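Local coordinates for protein endosialidase (Enterobacteria phage phi92, PDB 4HIZ) that cleaves sialic acid polymers internally as a phage endosialidase, an endo-acting hydrolase probably directed at alpha-2,8 and alpha-2,9 linkages of polysialic acid, at residues M149-G152 / R157-A160; M182-R187 / H208-G213. All coordinates share one frame; numbering follows the deposited sequence. Where two conformers were deposited one is given.

Contact 1 of 2, residues M149-G152 / R157-A160; sequences MSMG and RLYA
The carbonyl O of Gly-152 accepts the backbone N-H of Tyr-159 at 2.8 Å, with a straight N-H...O angle of 179°. The return bond, Gly-152 N to Tyr-159 O at 2.9 Å, closes the ring that defines an antiparallel hydrogen-bonded pair; the two short strand axes run almost exactly antiparallel, at 174°. Next along the strands, Met-151 and Ala-160 form a non-hydrogen-bonded pair whose CA atoms approach to 4.1 Å. Tyr-159 O also receives a CA-H...O contact from Met-151 CA at 3.3 Å.

On the face carrying Met-151 and Ala-160, the thioether chain turns at chi3 (-72°), which brings its methyl CE to Ala-160 CB at 3.8 Å. Farther back on the same chain, Met-151 CG meets Leu-158 CD1 at 3.9 Å, the two side chains running across each other at a slant. The Leu-158 methyl CD1 also lies 3.5 Å from Gly-152 O.

These residues belong to the hairpin of strands 144-154 and 157-166 in the catalytic beta-propeller domain. Strand 113-119 supplies Val-114 and Trp-116 against Met-151 and Leu-158, whereas Phe-295 of strand 291-297 packs on Tyr-159 from the neighbouring sheet.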
ATOM      1  N   MET A 149     -13.156  25.693   6.084  1.00 10.33           N
ATOM      2  CA  MET A 149     -12.134  26.383   5.300  1.00 10.73           C
ATOM      3  C   MET A 149     -11.286  27.350   6.138  1.00 11.13           C
ATOM      4  O   MET A 149     -10.490  28.120   5.581  1.00 11.36           O
ATOM      5  CB  MET A 149     -12.752  27.107   4.093  1.00 11.46           C
ATOM      6  CG  MET A 149     -13.301  26.119   3.033  1.00 12.03           C
ATOM      7  SD  MET A 149     -14.028  27.050   1.688  1.00 15.10           S
ATOM      8  CE  MET A 149     -14.364  25.683   0.558  1.00 16.35           C
ATOM      9  N   SER A 150     -11.439  27.326   7.466  1.00 11.35           N
ATOM     10  CA  SER A 150     -10.641  28.211   8.317  1.00 11.58           C
ATOM     11  C   SER A 150     -10.097  27.371   9.460  1.00 11.48           C
ATOM     12  O   SER A 150     -10.886  26.820  10.250  1.00 12.63           O
ATOM     13  CB  SER A 150     -11.539  29.334   8.894  1.00 12.30           C
ATOM     14  OG  SER A 150     -10.740  30.175   9.721  1.00 13.60           O
ATOM     15  N   MET A 151      -8.764  27.274   9.553  1.00 10.25           N
ATOM     16  CA  MET A 151      -8.109  26.521  10.619  1.00 11.28           C
ATOM     17  C   MET A 151      -6.684  27.034  10.781  1.00 11.13           C
ATOM     18  O   MET A 151      -6.052  27.473   9.803  1.00 11.02           O
ATOM     19  CB  MET A 151      -8.016  25.032  10.189  1.00 12.25           C
ATOM     20  CG  MET A 151      -7.421  24.097  11.272  1.00 12.74           C
ATOM     21  SD  MET A 151      -7.370  22.357  10.707  1.00 14.08           S
ATOM     22  CE  MET A 151      -9.117  21.923  10.765  1.00 16.65           C
ATOM     23  N   GLY A 152      -6.171  26.966  12.005  1.00 11.14           N
ATOM     24  CA  GLY A 152      -4.776  27.318  12.249  1.00 11.89           C
ATOM     25  C   GLY A 152      -4.445  27.173  13.722  1.00 12.64           C
ATOM     26  O   GLY A 152      -5.204  26.585  14.503  1.00 13.63           O
ATOM     27  N   ARG A 157      -2.723  26.263  20.697  1.00 11.69           N
ATOM     28  CA  ARG A 157      -3.948  25.501  20.481  1.00 12.51           C
ATOM     29  C   ARG A 157      -4.294  25.468  18.995  1.00 12.37           C
ATOM     30  O   ARG A 157      -4.050  26.449  18.259  1.00 13.16           O
ATOM     31  CB  ARG A 157      -5.133  26.159  21.205  1.00 12.56           C
ATOM     32  CG  ARG A 157      -4.954  26.267  22.740  1.00 12.39           C
ATOM     33  CD  ARG A 157      -6.242  26.793  23.441  1.00 12.95           C
ATOM     34  NE  ARG A 157      -7.379  25.900  23.225  1.00 13.63           N
ATOM     35  CZ  ARG A 157      -7.616  24.783  23.917  1.00 14.71           C
ATOM     36  NH1 ARG A 157      -6.809  24.409  24.906  1.00 14.71           N
ATOM     37  NH2 ARG A 157      -8.692  24.049  23.644  1.00 15.20           N
ATOM     38  N   LEU A 158      -4.918  24.372  18.568  1.00 10.70           N
ATOM     39  CA  LEU A 158      -5.546  24.326  17.252  1.00 11.64           C
ATOM     40  C   LEU A 158      -6.901  25.022  17.306  1.00 12.30           C
ATOM     41  O   LEU A 158      -7.710  24.740  18.188  1.00 13.53           O
ATOM     42  CB  LEU A 158      -5.787  22.860  16.898  1.00 11.94           C
ATOM     43  CG  LEU A 158      -6.309  22.612  15.475  1.00 14.34           C
ATOM     44  CD1 LEU A 158      -5.276  23.062  14.380  1.00 15.16           C
ATOM     45  CD2 LEU A 158      -6.700  21.109  15.257  1.00 15.07           C
ATOM     46  N   TYR A 159      -7.174  25.897  16.346  1.00 11.59           N
ATOM     47  CA  TYR A 159      -8.483  26.515  16.228  1.00 11.73           C
ATOM     48  C   TYR A 159      -9.040  26.212  14.850  1.00 11.97           C
ATOM     49  O   TYR A 159      -8.309  26.245  13.877  1.00 12.94           O
ATOM     50  CB  TYR A 159      -8.375  28.041  16.407  1.00 12.58           C
ATOM     51  CG  TYR A 159      -8.337  28.438  17.865  1.00 13.53           C
ATOM     52  CD1 TYR A 159      -9.523  28.594  18.600  1.00 13.49           C
ATOM     53  CD2 TYR A 159      -7.117  28.608  18.523  1.00 14.00           C
ATOM     54  CE1 TYR A 159      -9.481  28.923  19.986  1.00 13.53           C
ATOM     55  CE2 TYR A 159      -7.059  28.949  19.904  1.00 14.69           C
ATOM     56  CZ  TYR A 159      -8.236  29.080  20.613  1.00 14.55           C
ATOM     57  OH  TYR A 159      -8.192  29.398  21.943  1.00 15.55           O
ATOM     58  N   ALA A 160     -10.332  25.937  14.776  1.00 11.86           N
ATOM     59  CA  ALA A 160     -10.958  25.710  13.483  1.00 11.58           C
ATOM     60  C   ALA A 160     -12.391  26.236  13.533  1.00 12.71           C
ATOM     61  O   ALA A 160     -13.077  26.077  14.557  1.00 14.37           O
ATOM     62  CB  ALA A 160     -10.951  24.205  13.135  1.00 13.18           C
TER

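Contact 2 of 2, residues M182-R187 / H208-G213; sequences MPYYRR and HGLKVG. With EDO (1,2-ethanediol), chain K.
Tyr-184 reaches across to the loop 208-213 through its phenol oxygen, and the polar part of the contact rests on one hydrogen bond: Tyr-184 OH donates to His-208 O at 2.7 Å. The C=O...O angle of 115°, with the donor in the carbonyl plane, places the hydroxyl on a lone pair of that oxygen. His-208 O lies at the edge of the Tyr-184 ring, close to its plane. A chi1 of 71° sets the Tyr-184 ring between its own backbone N and carbonyl carbon, from where it extends toward the loop.

A second polar bond shapes the loop itself. Leu-210 N donates to His-208 ND1 at 2.9 Å, only 14° out of the imidazole plane, while His-208 NE2 is bonded to Asn-237 O. With both ring nitrogens engaged, the imidazole is held against rotation. The bond to Leu-210 N keeps the ring turned back over its own loop, leaving His-208 CB as the side-chain atom nearest the phenol, 3.6 Å from Tyr-184 OH.

Van der Waals contacts are sparse: Leu-210 CG is 4.2 Å from Tyr-184 OH, and Arg-186 NH2 lies equally far from His-208 CA. The Arg-186 guanidinium finds its stronger partner in Lys-206 O.

A molecule of 1,2-ethanediol, probably from the crystallisation liquor, covers one imidazole face, its O2 centred 3.6 Å above the ring plane. Gly-209 N donates to the same O2 at 2.9 Å.

The contact lies where an eight-stranded sheet, inserted between strands 172-181 and 272-275 of a propeller sheet, leaves the catalytic beta-propeller domain. Edge strand 185-186 pairs with strand 261-264; the loop 208-213 connects strands 200-204 and 215-219. Leu-210 rests on Phe-262 and Thr-264, and Tyr-184 touches Tyr-93 of strand 91-93. His-466 of a second subunit meets the Tyr-185 ring.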
ATOM      1  N   MET A 182      -2.600  22.003  21.067  1.00 11.69           N
ATOM      2  CA  MET A 182      -1.816  21.321  20.041  1.00 13.01           C
ATOM      3  C   MET A 182      -1.073  20.133  20.655  1.00 12.75           C
ATOM      4  O   MET A 182      -0.784  20.123  21.840  1.00 12.47           O
ATOM      5  CB  MET A 182      -0.767  22.279  19.461  1.00 15.15           C
ATOM      6  CG  MET A 182      -1.344  23.320  18.514  1.00 16.38           C
ATOM      7  SD  MET A 182      -2.194  22.587  17.072  1.00 19.58           S
ATOM      8  CE  MET A 182      -0.788  22.013  16.091  1.00 19.89           C
ATOM      9  N   PRO A 183      -0.737  19.124  19.838  1.00 13.12           N
ATOM     10  CA  PRO A 183       0.182  18.097  20.330  1.00 12.65           C
ATOM     11  C   PRO A 183       1.563  18.725  20.466  1.00 12.72           C
ATOM     12  O   PRO A 183       2.105  19.250  19.491  1.00 13.13           O
ATOM     13  CB  PRO A 183       0.162  17.041  19.191  1.00 13.66           C
ATOM     14  CG  PRO A 183      -0.393  17.743  18.008  1.00 15.93           C
ATOM     15  CD  PRO A 183      -1.129  18.937  18.421  1.00 14.49           C
ATOM     16  N   TYR A 184       2.141  18.711  21.667  1.00 12.37           N
ATOM     17  CA  TYR A 184       3.451  19.327  21.844  1.00 12.19           C
ATOM     18  C   TYR A 184       4.170  18.699  22.996  1.00 11.73           C
ATOM     19  O   TYR A 184       3.546  18.012  23.841  1.00 12.26           O
ATOM     20  CB  TYR A 184       3.378  20.873  21.975  1.00 12.56           C
ATOM     21  CG  TYR A 184       2.786  21.479  23.263  1.00 12.54           C
ATOM     22  CD1 TYR A 184       3.488  21.402  24.471  1.00 12.90           C
ATOM     23  CD2 TYR A 184       1.579  22.182  23.239  1.00 12.58           C
ATOM     24  CE1 TYR A 184       2.995  21.991  25.612  1.00 13.60           C
ATOM     25  CE2 TYR A 184       1.080  22.787  24.388  1.00 12.22           C
ATOM     26  CZ  TYR A 184       1.791  22.656  25.574  1.00 12.82           C
ATOM     27  OH  TYR A 184       1.325  23.241  26.754  1.00 13.62           O
ATOM     28  N   TYR A 185       5.485  18.918  23.018  1.00 11.62           N
ATOM     29  CA  TYR A 185       6.380  18.353  24.029  1.00 11.73           C
ATOM     30  C   TYR A 185       7.202  19.500  24.627  1.00 12.99           C
ATOM     31  O   TYR A 185       7.589  20.437  23.912  1.00 13.91           O
ATOM     32  CB  TYR A 185       7.349  17.372  23.303  1.00 11.63           C
ATOM     33  CG  TYR A 185       8.539  17.003  24.126  1.00 13.51           C
ATOM     34  CD1 TYR A 185       8.405  16.178  25.240  1.00 13.98           C
ATOM     35  CD2 TYR A 185       9.812  17.488  23.806  1.00 14.43           C
ATOM     36  CE1 TYR A 185       9.520  15.834  26.015  1.00 14.55           C
ATOM     37  CE2 TYR A 185      10.933  17.164  24.603  1.00 14.66           C
ATOM     38  CZ  TYR A 185      10.778  16.333  25.685  1.00 15.62           C
ATOM     39  OH  TYR A 185      11.887  16.004  26.453  1.00 16.90           O
ATOM     40  N   ARG A 186       7.469  19.443  25.930  1.00 12.85           N
ATOM     41  CA  ARG A 186       8.361  20.413  26.572  1.00 12.84           C
ATOM     42  C   ARG A 186       9.285  19.657  27.503  1.00 13.75           C
ATOM     43  O   ARG A 186       8.893  18.604  28.062  1.00 14.13           O
ATOM     44  CB  ARG A 186       7.551  21.383  27.462  1.00 13.77           C
ATOM     45  CG  ARG A 186       6.467  22.130  26.743  1.00 15.52           C
ATOM     46  CD  ARG A 186       7.018  23.314  25.958  1.00 18.46           C
ATOM     47  NE  ARG A 186       5.906  24.169  25.499  1.00 20.23           N
ATOM     48  CZ  ARG A 186       5.351  25.177  26.199  1.00 20.66           C
ATOM     49  NH1 ARG A 186       5.811  25.542  27.399  1.00 21.85           N
ATOM     50  NH2 ARG A 186       4.322  25.867  25.679  1.00 21.09           N
ATOM     51  N   ARG A 187      10.493  20.194  27.700  1.00 14.33           N
ATOM     52  CA  ARG A 187      11.430  19.661  28.677  0.63 14.94           C
ATOM     53  C   ARG A 187      11.822  20.769  29.663  1.00 16.57           C
ATOM     54  O   ARG A 187      12.861  21.405  29.509  1.00 16.97           O
ATOM     55  CB  ARG A 187      12.656  19.154  27.943  0.63 14.45           C
ATOM     56  CG  ARG A 187      13.610  18.359  28.828  0.63 15.19           C
ATOM     57  CD  ARG A 187      14.755  17.895  28.034  0.63 16.01           C
ATOM     58  NE  ARG A 187      15.800  17.348  28.896  0.63 17.70           N
ATOM     59  CZ  ARG A 187      16.985  17.927  29.110  0.63 20.30           C
ATOM     60  NH1 ARG A 187      17.862  17.343  29.899  0.63 23.39           N
ATOM     61  NH2 ARG A 187      17.300  19.082  28.535  0.63 19.82           N
ATOM     62  N   HIS A 208       1.166  27.754  28.113  1.00 16.17           N
ATOM     63  CA  HIS A 208       0.772  26.351  27.933  1.00 15.29           C
ATOM     64  C   HIS A 208      -0.443  26.156  27.007  1.00 14.75           C
ATOM     65  O   HIS A 208      -0.588  25.100  26.365  1.00 15.73           O
ATOM     66  CB  HIS A 208       0.554  25.689  29.306  1.00 15.49           C
ATOM     67  CG  HIS A 208      -0.415  26.422  30.179  1.00 14.58           C
ATOM     68  ND1 HIS A 208      -1.782  26.347  29.992  1.00 13.96           N
ATOM     69  CD2 HIS A 208      -0.219  27.253  31.240  1.00 15.78           C
ATOM     70  CE1 HIS A 208      -2.386  27.100  30.904  1.00 15.11           C
ATOM     71  NE2 HIS A 208      -1.460  27.661  31.665  1.00 15.78           N
ATOM     72  N   GLY A 209      -1.327  27.150  26.945  1.00 13.88           N
ATOM     73  CA  GLY A 209      -2.494  27.072  26.083  1.00 14.98           C
ATOM     74  C   GLY A 209      -3.524  26.054  26.519  1.00 15.68           C
ATOM     75  O   GLY A 209      -4.431  25.740  25.763  1.00 17.59           O
ATOM     76  N   LEU A 210      -3.400  25.525  27.732  1.00 13.82           N
ATOM     77  CA  LEU A 210      -4.331  24.491  28.194  1.00 13.34           C
ATOM     78  C   LEU A 210      -5.619  25.084  28.802  1.00 13.57           C
ATOM     79  O   LEU A 210      -5.624  26.215  29.298  1.00 14.68           O
ATOM     80  CB  LEU A 210      -3.658  23.580  29.236  1.00 13.12           C
ATOM     81  CG  LEU A 210      -2.330  22.973  28.789  1.00 15.65           C
ATOM     82  CD1 LEU A 210      -1.565  22.345  29.976  1.00 14.77           C
ATOM     83  CD2 LEU A 210      -2.604  21.936  27.732  1.00 17.68           C
ATOM     84  N   LYS A 211      -6.681  24.293  28.759  1.00 14.39           N
ATOM     85  CA  LYS A 211      -7.945  24.602  29.407  1.00 15.80           C
ATOM     86  C   LYS A 211      -8.303  23.484  30.357  1.00 15.65           C
ATOM     87  O   LYS A 211      -7.767  22.371  30.255  1.00 15.13           O
ATOM     88  CB  LYS A 211      -9.051  24.771  28.365  1.00 18.05           C
ATOM     89  CG  LYS A 211      -8.872  26.020  27.495  1.00 20.33           C
ATOM     90  CD  LYS A 211      -9.895  26.074  26.375  1.00 24.43           C
ATOM     91  CE  LYS A 211      -9.874  27.460  25.694  1.00 26.58           C
ATOM     92  NZ  LYS A 211     -10.826  28.458  26.336  1.00 25.57           N
ATOM     93  N   VAL A 212      -9.177  23.779  31.313  1.00 15.37           N
ATOM     94  CA  VAL A 212      -9.665  22.741  32.203  1.00 16.02           C
ATOM     95  C   VAL A 212     -10.219  21.546  31.412  1.00 15.75           C
ATOM     96  O   VAL A 212     -11.003  21.717  30.446  1.00 17.22           O
ATOM     97  CB  VAL A 212     -10.771  23.302  33.110  1.00 18.04           C
ATOM     98  CG1 VAL A 212     -11.398  22.183  33.930  1.00 20.10           C
ATOM     99  CG2 VAL A 212     -10.192  24.384  34.023  1.00 19.51           C
ATOM    100  N   GLY A 213      -9.810  20.346  31.821  1.00 15.54           N
ATOM    101  CA  GLY A 213     -10.253  19.129  31.168  1.00 14.67           C
ATOM    102  C   GLY A 213      -9.275  18.645  30.117  1.00 14.41           C
ATOM    103  O   GLY A 213      -9.384  17.484  29.664  1.00 15.34           O
TER
HETATM  104  C1  EDO K 805      -3.735  30.768  28.261  1.00 22.65           C
HETATM  105  O1  EDO K 805      -3.103  32.049  28.392  1.00 23.96           O
HETATM  106  C2  EDO K 805      -2.892  29.679  28.913  1.00 20.81           C
HETATM  107  O2  EDO K 805      -1.547  29.625  28.390  1.00 18.98           O

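Contact 1 closes before contact 2 opens along the chain, and their centres are 16 Å apart, both within the catalytic beta-propeller domain. Strand 172-181, the next strand of the four-stranded sheet of contact 1, leads directly into segment 182-187, where the chain enters the separate eight-stranded sheet. The two contacts also touch directly: Arg-157 NH1 lies 2.9 Å from Gly-209 O, a probable hydrogen bond, and Met-182 SD packs 3.6 Å from Leu-158 N. Arg-157 additionally forms a salt bridge with Asp-214. Together these links join the base of the inserted sheet, which bears a glycan pocket that includes Phe-218 and Ser-219, to the propeller sheet from which it emerges.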